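PDB 5IRO: E3 19 kDa protein from Human adenovirus E serotype 4, which probably binds MHC class I heavy chains and retains them in the endoplasmic reticulum, and probably also inhibits tapasin, so that infected cells present less antigen. Local coordinates for residues P64-V69 with V81-F87; K17-S21 with L32-G36; N27-V31 with A56-Q60; Q40-I44 with V69-G73. All coordinates share one frame; numbering follows the deposited sequence.

Interaction 1: residues P64-V69 with V81-F87; sequences PEWYTV and VNNTFIF
Tyr67, Glu65 and Asn83 bury the most surface where strand 66-72 pairs antiparallel with strand 78-84 to form a hairpin. Tyr67 and Asn83 are a hydrogen-bonded pair. Tyr67 N reaches Asn83 O at 2.9 Å, and the return bond from Asn83 N to Tyr67 O is nearly straight (171° at the hydrogen). Both side chains stand on the same sheet face. With chi1 at 58°, Tyr67 CG sits between its backbone N and carbonyl carbon, and the ring swings across to its neighbour: Asn83 CB lies over one face, 4.1 Å from the ring centroid, in a CH-pi contact. Phe85 CB touches the same ring at its edge, 3.8 Å from Tyr67 CE2. One bonded pair further along, Val69 CG1 lies alongside Val81 CB at 3.8 Å. At the other end the strands part. Glu65 O receives weak bonds from Phe85 N and Thr84 OG1. The carboxylate end of Glu65 lies against Ile86 CD1, both chains pointing the same way, while the Phe87 ring slides past in the opposite direction. Tyr67 continues inward onto Ile33 and Ile44, and Phe87 packs on Trp59. The Glu65 carboxylate lies near that of Glu88, which would probably raise its affinity for a proton; the hairpin itself is held by backbone bonds and a face on which Tyr67, Val69 and Val81 pack with Asn83 CB.

Interaction 2: residues K17-S21 with L32-G36; sequences KCQLS and LIKCG
The flat amide ending the Gln19 side chain runs beside the aliphatic chain of Lys34, with NE2 4.1 Å from Lys34 CD, the amide carbon CD at a similar distance from that same methylene, and CG 3.8 Å from Lys34 CB. Both chains are extended and point the same way; the contact runs along the Lys34 methylenes, met by Gln19 CG and the amide end. Further along, Ser21 and Leu32 form an antiparallel hydrogen-bonded pair: Ser21 N gives to Leu32 O, and Leu32 N returns the bond to Ser21 O, each at 2.9 Å. On this face Ser21 OG, set between its own backbone N and carbonyl carbon (chi1 49°), lies over the Leu32 side chain, nearest to CD2. Leu20 and Ile33, a non-hydrogen-bonded pair, project to the other face, where Leu20 packs on Phe85 and Phe87 and Ile33 on Tyr46. Where strand pairing runs out, Cys18 SG is bonded to Cys35 SG at 2.0 Å; Cys18 is poorly ordered, and the finer geometry of the bridge is doubtful. The motif is a beta hairpin closed covalently at its open end by a disulfide and supplying two strands of a three-stranded antiparallel sheet.

Interaction 3: residues N27-V31 with A56-Q60; sequences NRCAV and ASTWQ
Val31 and Ser57 face each other as an antiparallel hydrogen-bonded pair between strands 29-34 and 54-59, the middle and an outer strand of a three-stranded sheet in a domain of the E-set clan. Val31 N gives to Ser57 O, and Ser57 N gives to Val31 O, both at 2.9 Å. On the face of Ala30 and Thr58, the Arg28 guanidinium crosses the Thr58 side chain, but Arg28 is poorly ordered and the details are doubtful. This side adjoins another protein of the assembly, with acidic side chains packing on Arg28 and Thr58. Cys29, whose O receives a hydrogen bond from Trp59 N, is in disulfide linkage with Cys91. The Val31 side chain can be followed outward from the pair. Its CB stands 4.0 Å from Ser57 O. CG1, anti to the backbone N (chi1 -177°), leaves the pair for the ring of Phe87, which also packs against the Trp59 indole. That indole leads away from strand 29-34, and its NE1 is hydrogen-bonded to Asp63 O. The other branch, Val31 CG2, turns along strand 54-59 and meets Trp59 twice, at the backbone N (3.7 Å) and at CB (3.9 Å).

Interaction 4: residues Q40-I44 with V69-G73; sequences QSVAI and VSVPG
Ser70 O is approached by two donors from the segment 40-44. Ala43 N makes the true hydrogen bond, 2.9 Å long, lying in the carbonyl plane and directed at a lone pair, with 147° at the hydrogen. Val42 CA adds a CA-H...O contact to the same oxygen at 3.2 Å. The exchange is mirrored from the other strand: Ser70 N gives to Ala43 O at 2.9 Å, a nearly straight bond at 170°, and Val69 CA directs its hydrogen at that same carbonyl oxygen. Ala43 and Ser70 are therefore an antiparallel hydrogen-bonded pair, and their CB atoms meet 3.9 Å apart on one face of the sheet. Beyond CB, the Ser70 hydroxyl turns aside, and OG is hydrogen-bonded to Thr80 OG1 on the next strand. The pairing sets the short strand 43-45 against strand 66-72, which is the middle of a three-stranded antiparallel sheet with strand 78-84 on its far side; Val71 has backbone bonding to Arg79 of that third strand. Contacts between apolar side chains come from Val42, just ahead of strand 43-45. The Val42 branch CG2 swings opposite its backbone N, which carries it over to Val71: it lies 3.6 Å from Val71 CG1, the two side chains running side by side. The same methyl, Val42 CG2, reaches Val69 CG2 at 4.1 Å, where the side chains cross at a slant.

Overall arrangement
Interactions 1 and 4 share strand 66-72 and Val69 and assemble one three-stranded sheet; interactions 2 and 3 share strand 29-34 and assemble another. The sheets meet through apolar side chains: Leu20 touches Phe85 and Phe87, Phe87 touches Val31 and Trp59, and Ile33 touches both Tyr67 and Ile44. Interaction 3 is the most buried. It adjoins another protein, as does interaction 2 through Leu32; interactions 1 and 4 do not. Interactions 3 and 4 lie on opposite sides of the chain's centre, about 23 Å apart between centres. Antiparallel backbone bonds occur in all four, but interaction 2 alone adds a disulfide between its own segments, and interaction 1 holds the most aromatic residues.

Interaction 1: residues P64-V69 with V81-F87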
loop_
_atom_site.group_PDB
_atom_site.type_symbol
_atom_site.label_atom_id
_atom_site.label_comp_id
_atom_site.label_asym_id
_atom_site.label_seq_id
_atom_site.Cartn_x
_atom_site.Cartn_y
_atom_site.Cartn_z
ATOM N N PRO D 64 18.471 10.895 19.124
ATOM C CA PRO D 64 19.113 12.214 19.064
ATOM C C PRO D 64 18.150 13.357 18.768
ATOM O O PRO D 64 17.107 13.158 18.147
ATOM C CB PRO D 64 20.100 12.066 17.900
ATOM C CG PRO D 64 20.370 10.610 17.820
ATOM C CD PRO D 64 19.075 9.955 18.163
ATOM N N GLU D 65 18.512 14.550 19.230
ATOM C CA GLU D 65 17.695 15.736 19.034
ATOM C C GLU D 65 18.536 16.827 18.401
ATOM O O GLU D 65 18.229 18.016 18.495
ATOM C CB GLU D 65 17.119 16.194 20.365
ATOM C CG GLU D 65 16.169 15.184 20.961
ATOM C CD GLU D 65 15.961 15.396 22.433
ATOM O OE1 GLU D 65 16.756 16.145 23.040
ATOM O OE2 GLU D 65 14.993 14.827 22.977
ATOM N N TRP D 66 19.613 16.391 17.762
ATOM C CA TRP D 66 20.470 17.271 16.997
ATOM C C TRP D 66 20.802 16.554 15.697
ATOM O O TRP D 66 20.668 15.333 15.602
ATOM C CB TRP D 66 21.723 17.600 17.810
ATOM C CG TRP D 66 22.516 16.399 18.217
ATOM C CD1 TRP D 66 22.528 15.801 19.446
ATOM C CD2 TRP D 66 23.497 15.718 17.432
ATOM N NE1 TRP D 66 23.408 14.747 19.449
ATOM C CE2 TRP D 66 24.024 14.681 18.227
ATOM C CE3 TRP D 66 23.966 15.868 16.124
ATOM C CZ2 TRP D 66 24.992 13.802 17.757
ATOM C CZ3 TRP D 66 24.925 14.996 15.660
ATOM C CH2 TRP D 66 25.429 13.978 16.473
ATOM N N TYR D 67 21.244 17.309 14.701
ATOM C CA TYR D 67 21.648 16.738 13.425
ATOM C C TYR D 67 22.735 17.591 12.786
ATOM O O TYR D 67 22.782 18.801 12.994
ATOM C CB TYR D 67 20.436 16.564 12.498
ATOM C CG TYR D 67 19.671 17.837 12.199
ATOM C CD1 TYR D 67 19.801 18.482 10.977
ATOM C CD2 TYR D 67 18.813 18.392 13.142
ATOM C CE1 TYR D 67 19.102 19.640 10.701
ATOM C CE2 TYR D 67 18.111 19.550 12.876
ATOM C CZ TYR D 67 18.258 20.170 11.655
ATOM O OH TYR D 67 17.559 21.325 11.389
ATOM N N THR D 68 23.601 16.959 12.000
ATOM C CA THR D 68 24.734 17.663 11.415
ATOM C C THR D 68 24.515 17.942 9.938
ATOM O O THR D 68 23.976 17.104 9.208
ATOM C CB THR D 68 26.052 16.873 11.574
ATOM O OG1 THR D 68 25.902 15.556 11.040
ATOM C CG2 THR D 68 26.442 16.779 13.025
ATOM N N VAL D 69 24.941 19.123 9.504
ATOM C CA VAL D 69 24.866 19.494 8.098
ATOM C C VAL D 69 26.261 19.845 7.584
ATOM O O VAL D 69 26.884 20.807 8.030
ATOM C CB VAL D 69 23.870 20.665 7.850
ATOM C CG1 VAL D 69 24.105 21.815 8.824
ATOM C CG2 VAL D 69 23.934 21.138 6.400
ATOM N N VAL D 81 28.022 21.696 10.543
ATOM C CA VAL D 81 27.337 22.541 11.516
ATOM C C VAL D 81 26.291 21.726 12.268
ATOM O O VAL D 81 25.470 21.038 11.656
ATOM C CB VAL D 81 26.665 23.755 10.834
ATOM C CG1 VAL D 81 25.725 24.467 11.793
ATOM C CG2 VAL D 81 27.717 24.713 10.299
ATOM N N ASN D 82 26.337 21.796 13.597
ATOM C CA ASN D 82 25.371 21.095 14.431
ATOM C C ASN D 82 24.113 21.929 14.651
ATOM O O ASN D 82 24.191 23.077 15.086
ATOM C CB ASN D 82 25.995 20.719 15.779
ATOM C CG ASN D 82 26.957 19.553 15.669
ATOM O OD1 ASN D 82 27.393 19.203 14.575
ATOM N ND2 ASN D 82 27.287 18.942 16.799
ATOM N N ASN D 83 22.955 21.354 14.344
ATOM C CA ASN D 83 21.691 22.038 14.573
ATOM C C ASN D 83 20.792 21.251 15.516
ATOM O O ASN D 83 20.615 20.048 15.346
ATOM C CB ASN D 83 20.974 22.280 13.244
ATOM C CG ASN D 83 21.504 23.495 12.510
ATOM O OD1 ASN D 83 22.134 24.368 13.105
ATOM N ND2 ASN D 83 21.260 23.552 11.206
ATOM N N THR D 84 20.207 21.929 16.497
ATOM C CA THR D 84 19.340 21.251 17.454
ATOM C C THR D 84 17.867 21.538 17.157
ATOM O O THR D 84 17.406 22.675 17.242
ATOM C CB THR D 84 19.683 21.615 18.928
ATOM O OG1 THR D 84 18.716 21.028 19.808
ATOM C CG2 THR D 84 19.718 23.123 19.144
ATOM N N PHE D 85 17.141 20.495 16.771
ATOM C CA PHE D 85 15.696 20.580 16.630
ATOM C C PHE D 85 15.112 19.464 17.464
ATOM O O PHE D 85 15.506 18.306 17.335
ATOM C CB PHE D 85 15.259 20.415 15.177
ATOM C CG PHE D 85 13.789 20.659 14.965
ATOM C CD1 PHE D 85 12.879 19.613 15.021
ATOM C CD2 PHE D 85 13.315 21.939 14.731
ATOM C CE1 PHE D 85 11.526 19.837 14.832
ATOM C CE2 PHE D 85 11.964 22.171 14.542
ATOM C CZ PHE D 85 11.069 21.119 14.593
ATOM N N ILE D 86 14.168 19.818 18.325
ATOM C CA ILE D 86 13.587 18.847 19.236
ATOM C C ILE D 86 12.482 17.995 18.606
ATOM O O ILE D 86 11.443 18.495 18.172
ATOM C CB ILE D 86 13.085 19.531 20.531
ATOM C CG1 ILE D 86 12.594 18.484 21.528
ATOM C CG2 ILE D 86 12.040 20.609 20.233
ATOM C CD1 ILE D 86 13.723 17.760 22.217
ATOM N N PHE D 87 12.745 16.694 18.535
ATOM C CA PHE D 87 11.812 15.744 17.949
ATOM C C PHE D 87 10.809 15.333 19.019
ATOM O O PHE D 87 9.732 14.822 18.719
ATOM C CB PHE D 87 12.552 14.520 17.404
ATOM C CG PHE D 87 13.684 14.856 16.469
ATOM C CD1 PHE D 87 13.500 14.829 15.098
ATOM C CD2 PHE D 87 14.932 15.192 16.961
ATOM C CE1 PHE D 87 14.534 15.139 14.237
ATOM C CE2 PHE D 87 15.970 15.502 16.103
ATOM C CZ PHE D 87 15.770 15.476 14.741
#

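Interaction 2: residues K17-S21 with L32-G36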
loop_
_atom_site.group_PDB
_atom_site.type_symbol
_atom_site.label_atom_id
_atom_site.label_comp_id
_atom_site.label_asym_id
_atom_site.label_seq_id
_atom_site.Cartn_x
_atom_site.Cartn_y
_atom_site.Cartn_z
ATOM N N LYS D 17 18.769 26.216 8.095
ATOM C CA LYS D 17 17.358 25.895 8.164
ATOM C C LYS D 17 17.034 24.930 7.035
ATOM O O LYS D 17 16.650 25.333 5.936
ATOM C CB LYS D 17 16.512 27.170 8.040
ATOM C CG LYS D 17 15.010 26.944 8.129
ATOM C CD LYS D 17 14.236 28.228 7.855
ATOM C CE LYS D 17 14.589 29.315 8.858
ATOM N NZ LYS D 17 13.814 30.568 8.633
ATOM N N CYS D 18 17.208 23.646 7.326
ATOM C CA CYS D 18 16.762 22.575 6.455
ATOM C C CYS D 18 15.456 22.021 7.015
ATOM O O CYS D 18 15.441 21.408 8.084
ATOM C CB CYS D 18 17.831 21.487 6.379
ATOM S SG CYS D 18 19.262 21.927 5.388
ATOM N N GLN D 19 14.366 22.245 6.289
ATOM C CA GLN D 19 13.020 21.948 6.773
ATOM C C GLN D 19 12.803 20.476 7.113
ATOM O O GLN D 19 13.365 19.588 6.478
ATOM C CB GLN D 19 11.988 22.373 5.724
ATOM C CG GLN D 19 12.016 21.511 4.464
ATOM C CD GLN D 19 10.943 21.867 3.459
ATOM O OE1 GLN D 19 11.114 22.771 2.642
ATOM N NE2 GLN D 19 9.828 21.148 3.508
ATOM N N LEU D 20 12.009 20.221 8.146
ATOM C CA LEU D 20 11.708 18.846 8.532
ATOM C C LEU D 20 10.229 18.626 8.859
ATOM O O LEU D 20 9.565 19.499 9.419
ATOM C CB LEU D 20 12.619 18.349 9.665
ATOM C CG LEU D 20 12.646 18.977 11.061
ATOM C CD1 LEU D 20 13.435 18.070 11.992
ATOM C CD2 LEU D 20 13.258 20.368 11.049
ATOM N N SER D 21 9.729 17.448 8.500
ATOM C CA SER D 21 8.335 17.085 8.723
ATOM C C SER D 21 8.236 15.780 9.508
ATOM O O SER D 21 9.118 14.924 9.422
ATOM C CB SER D 21 7.589 16.956 7.393
ATOM O OG SER D 21 8.317 16.154 6.479
ATOM N N LEU D 32 11.433 13.261 8.845
ATOM C CA LEU D 32 11.884 13.560 7.492
ATOM C C LEU D 32 12.586 14.911 7.452
ATOM O O LEU D 32 11.934 15.950 7.388
ATOM C CB LEU D 32 10.699 13.580 6.530
ATOM C CG LEU D 32 11.077 13.789 5.063
ATOM C CD1 LEU D 32 11.557 12.489 4.434
ATOM C CD2 LEU D 32 9.921 14.387 4.285
ATOM N N ILE D 33 13.914 14.891 7.464
ATOM C CA ILE D 33 14.700 16.118 7.389
ATOM C C ILE D 33 14.999 16.483 5.939
ATOM O O ILE D 33 15.852 15.866 5.298
ATOM C CB ILE D 33 16.027 15.980 8.157
ATOM C CG1 ILE D 33 15.772 15.396 9.550
ATOM C CG2 ILE D 33 16.730 17.325 8.260
ATOM C CD1 ILE D 33 17.034 15.036 10.309
ATOM N N LYS D 34 14.289 17.483 5.425
ATOM C CA LYS D 34 14.470 17.908 4.041
ATOM C C LYS D 34 15.293 19.192 3.917
ATOM O O LYS D 34 14.876 20.261 4.362
ATOM C CB LYS D 34 13.115 18.091 3.356
ATOM C CG LYS D 34 13.214 18.425 1.876
ATOM C CD LYS D 34 11.839 18.464 1.235
ATOM C CE LYS D 34 11.932 18.666 -0.268
ATOM N NZ LYS D 34 10.582 18.779 -0.885
ATOM N N CYS D 35 16.466 19.075 3.306
ATOM C CA CYS D 35 17.274 20.234 2.960
ATOM C C CYS D 35 17.246 20.446 1.451
ATOM O O CYS D 35 16.558 19.719 0.734
ATOM C CB CYS D 35 18.707 20.072 3.476
ATOM S SG CYS D 35 18.843 19.983 5.281
ATOM N N GLY D 36 18.001 21.428 0.968
ATOM C CA GLY D 36 17.930 21.806 -0.432
ATOM C C GLY D 36 18.406 20.747 -1.409
ATOM O O GLY D 36 19.349 20.007 -1.129
#

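Interaction 3: residues N27-V31 with A56-Q60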
loop_
_atom_site.group_PDB
_atom_site.type_symbol
_atom_site.label_atom_id
_atom_site.label_comp_id
_atom_site.label_asym_id
_atom_site.label_seq_id
_atom_site.Cartn_x
_atom_site.Cartn_y
_atom_site.Cartn_z
ATOM N N ASN D 27 2.710 3.314 13.847
ATOM C CA ASN D 27 2.881 3.597 15.282
ATOM C C ASN D 27 4.299 3.927 15.754
ATOM O O ASN D 27 4.753 3.464 16.802
ATOM C CB ASN D 27 2.286 2.459 16.112
ATOM C CG ASN D 27 0.795 2.311 15.888
ATOM O OD1 ASN D 27 0.095 3.301 15.672
ATOM N ND2 ASN D 27 0.304 1.080 15.917
ATOM N N ARG D 28 4.997 4.701 14.937
ATOM C CA ARG D 28 6.329 5.203 15.240
ATOM C C ARG D 28 6.427 6.584 14.633
ATOM O O ARG D 28 5.840 6.850 13.582
ATOM C CB ARG D 28 7.373 4.305 14.624
ATOM C CG ARG D 28 6.920 3.989 13.245
ATOM C CD ARG D 28 7.869 3.178 12.419
ATOM N NE ARG D 28 8.819 4.037 11.742
ATOM C CZ ARG D 28 10.105 3.735 11.620
ATOM N NH1 ARG D 28 10.585 2.609 12.146
ATOM N NH2 ARG D 28 10.913 4.563 10.986
ATOM N N CYS D 29 7.172 7.470 15.269
ATOM C CA CYS D 29 7.287 8.812 14.738
ATOM C C CYS D 29 8.336 8.925 13.626
ATOM O O CYS D 29 9.537 9.050 13.892
ATOM C CB CYS D 29 7.588 9.791 15.864
ATOM S SG CYS D 29 7.314 11.502 15.413
ATOM N N ALA D 30 7.856 8.920 12.383
ATOM C CA ALA D 30 8.723 9.019 11.214
ATOM C C ALA D 30 9.193 10.451 11.002
ATOM O O ALA D 30 8.384 11.376 10.845
ATOM C CB ALA D 30 8.003 8.509 9.974
ATOM N N VAL D 31 10.513 10.609 11.001
ATOM C CA VAL D 31 11.167 11.899 10.835
ATOM C C VAL D 31 11.663 12.079 9.406
ATOM O O VAL D 31 12.244 11.160 8.825
ATOM C CB VAL D 31 12.378 12.021 11.785
ATOM C CG1 VAL D 31 13.026 13.388 11.660
ATOM C CG2 VAL D 31 11.962 11.745 13.220
ATOM N N ALA D 56 15.469 10.324 6.075
ATOM C CA ALA D 56 14.266 9.784 6.699
ATOM C C ALA D 56 14.611 8.743 7.755
ATOM O O ALA D 56 15.235 7.726 7.455
ATOM C CB ALA D 56 13.343 9.189 5.648
ATOM N N SER D 57 14.203 9.003 8.991
ATOM C CA SER D 57 14.426 8.060 10.080
ATOM C C SER D 57 13.233 8.002 11.024
ATOM O O SER D 57 12.090 8.205 10.613
ATOM C CB SER D 57 15.688 8.424 10.860
ATOM O OG SER D 57 15.913 7.501 11.911
ATOM N N THR D 58 13.511 7.720 12.291
ATOM C CA THR D 58 12.472 7.661 13.309
ATOM C C THR D 58 12.959 8.257 14.615
ATOM O O THR D 58 14.161 8.290 14.877
ATOM C CB THR D 58 12.046 6.214 13.599
ATOM O OG1 THR D 58 12.458 5.363 12.522
ATOM C CG2 THR D 58 10.539 6.130 13.796
ATOM N N TRP D 59 12.028 8.736 15.435
ATOM C CA TRP D 59 12.396 9.183 16.774
ATOM C C TRP D 59 11.620 8.457 17.870
ATOM O O TRP D 59 10.396 8.326 17.804
ATOM C CB TRP D 59 12.246 10.700 16.921
ATOM C CG TRP D 59 12.794 11.218 18.218
ATOM C CD1 TRP D 59 14.074 11.623 18.471
ATOM C CD2 TRP D 59 12.068 11.406 19.438
ATOM N NE1 TRP D 59 14.190 12.037 19.777
ATOM C CE2 TRP D 59 12.971 11.915 20.391
ATOM C CE3 TRP D 59 10.740 11.186 19.816
ATOM C CZ2 TRP D 59 12.587 12.211 21.698
ATOM C CZ3 TRP D 59 10.362 11.479 21.112
ATOM C CH2 TRP D 59 11.282 11.983 22.038
ATOM N N GLN D 60 12.359 7.980 18.868
ATOM C CA GLN D 60 11.794 7.390 20.078
ATOM C C GLN D 60 12.570 7.974 21.261
ATOM O O GLN D 60 13.661 8.510 21.066
ATOM C CB GLN D 60 11.899 5.857 20.051
ATOM C CG GLN D 60 13.309 5.299 20.222
ATOM C CD GLN D 60 13.345 3.776 20.231
ATOM O OE1 GLN D 60 12.340 3.122 20.505
ATOM N NE2 GLN D 60 14.512 3.208 19.947
#

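Interaction 4: residues Q40-I44 with V69-G73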
loop_
_atom_site.group_PDB
_atom_site.type_symbol
_atom_site.label_atom_id
_atom_site.label_comp_id
_atom_site.label_asym_id
_atom_site.label_seq_id
_atom_site.Cartn_x
_atom_site.Cartn_y
_atom_site.Cartn_z
ATOM N N GLN D 40 24.666 19.771 -4.233
ATOM C CA GLN D 40 25.189 18.429 -3.996
ATOM C C GLN D 40 26.200 18.571 -2.858
ATOM O O GLN D 40 26.581 19.691 -2.515
ATOM C CB GLN D 40 25.834 17.890 -5.284
ATOM C CG GLN D 40 26.758 16.678 -5.134
ATOM C CD GLN D 40 26.057 15.465 -4.544
ATOM O OE1 GLN D 40 26.104 15.236 -3.334
ATOM N NE2 GLN D 40 25.414 14.677 -5.397
ATOM N N SER D 41 26.605 17.453 -2.259
ATOM C CA SER D 41 27.624 17.436 -1.209
ATOM C C SER D 41 27.160 18.076 0.102
ATOM O O SER D 41 27.835 17.957 1.125
ATOM C CB SER D 41 28.942 18.051 -1.695
ATOM O OG SER D 41 29.435 17.348 -2.822
ATOM N N VAL D 42 26.007 18.739 0.076
ATOM C CA VAL D 42 25.377 19.179 1.313
ATOM C C VAL D 42 24.856 17.921 1.994
ATOM O O VAL D 42 23.770 17.426 1.693
ATOM C CB VAL D 42 24.271 20.250 1.085
ATOM C CG1 VAL D 42 23.387 19.875 -0.087
ATOM C CG2 VAL D 42 23.442 20.470 2.349
ATOM N N ALA D 43 25.659 17.395 2.910
ATOM C CA ALA D 43 25.357 16.105 3.514
ATOM C C ALA D 43 24.567 16.261 4.800
ATOM O O ALA D 43 24.912 17.071 5.653
ATOM C CB ALA D 43 26.647 15.336 3.776
ATOM N N ILE D 44 23.496 15.488 4.938
ATOM C CA ILE D 44 22.688 15.550 6.148
ATOM C C ILE D 44 22.889 14.281 6.970
ATOM O O ILE D 44 22.862 13.168 6.442
ATOM C CB ILE D 44 21.185 15.818 5.856
ATOM C CG1 ILE D 44 20.410 16.030 7.160
ATOM C CG2 ILE D 44 20.569 14.700 5.029
ATOM C CD1 ILE D 44 20.885 17.218 7.961
ATOM N N VAL D 69 24.941 19.123 9.504
ATOM C CA VAL D 69 24.866 19.494 8.098
ATOM C C VAL D 69 26.261 19.845 7.584
ATOM O O VAL D 69 26.884 20.807 8.030
ATOM C CB VAL D 69 23.870 20.665 7.850
ATOM C CG1 VAL D 69 24.105 21.815 8.824
ATOM C CG2 VAL D 69 23.934 21.138 6.400
ATOM N N SER D 70 26.753 19.035 6.654
ATOM C CA SER D 70 28.081 19.231 6.098
ATOM C C SER D 70 27.936 20.066 4.838
ATOM O O SER D 70 27.285 19.641 3.879
ATOM C CB SER D 70 28.738 17.885 5.778
ATOM O OG SER D 70 28.711 17.014 6.896
ATOM N N VAL D 71 28.541 21.250 4.846
ATOM C CA VAL D 71 28.428 22.173 3.719
ATOM C C VAL D 71 29.736 22.894 3.405
ATOM O O VAL D 71 30.353 23.489 4.285
ATOM C CB VAL D 71 27.329 23.233 3.969
ATOM C CG1 VAL D 71 25.958 22.661 3.674
ATOM C CG2 VAL D 71 27.400 23.757 5.395
ATOM N N PRO D 72 30.149 22.858 2.128
ATOM C CA PRO D 72 31.365 23.530 1.658
ATOM C C PRO D 72 31.237 25.050 1.674
ATOM O O PRO D 72 30.166 25.586 1.390
ATOM C CB PRO D 72 31.498 23.028 0.218
ATOM C CG PRO D 72 30.102 22.688 -0.187
ATOM C CD PRO D 72 29.480 22.113 1.048
ATOM N N GLY D 73 32.328 25.728 2.018
ATOM C CA GLY D 73 32.336 27.175 2.148
ATOM C C GLY D 73 32.808 27.883 0.893
ATOM O O GLY D 73 33.031 27.253 -0.141
#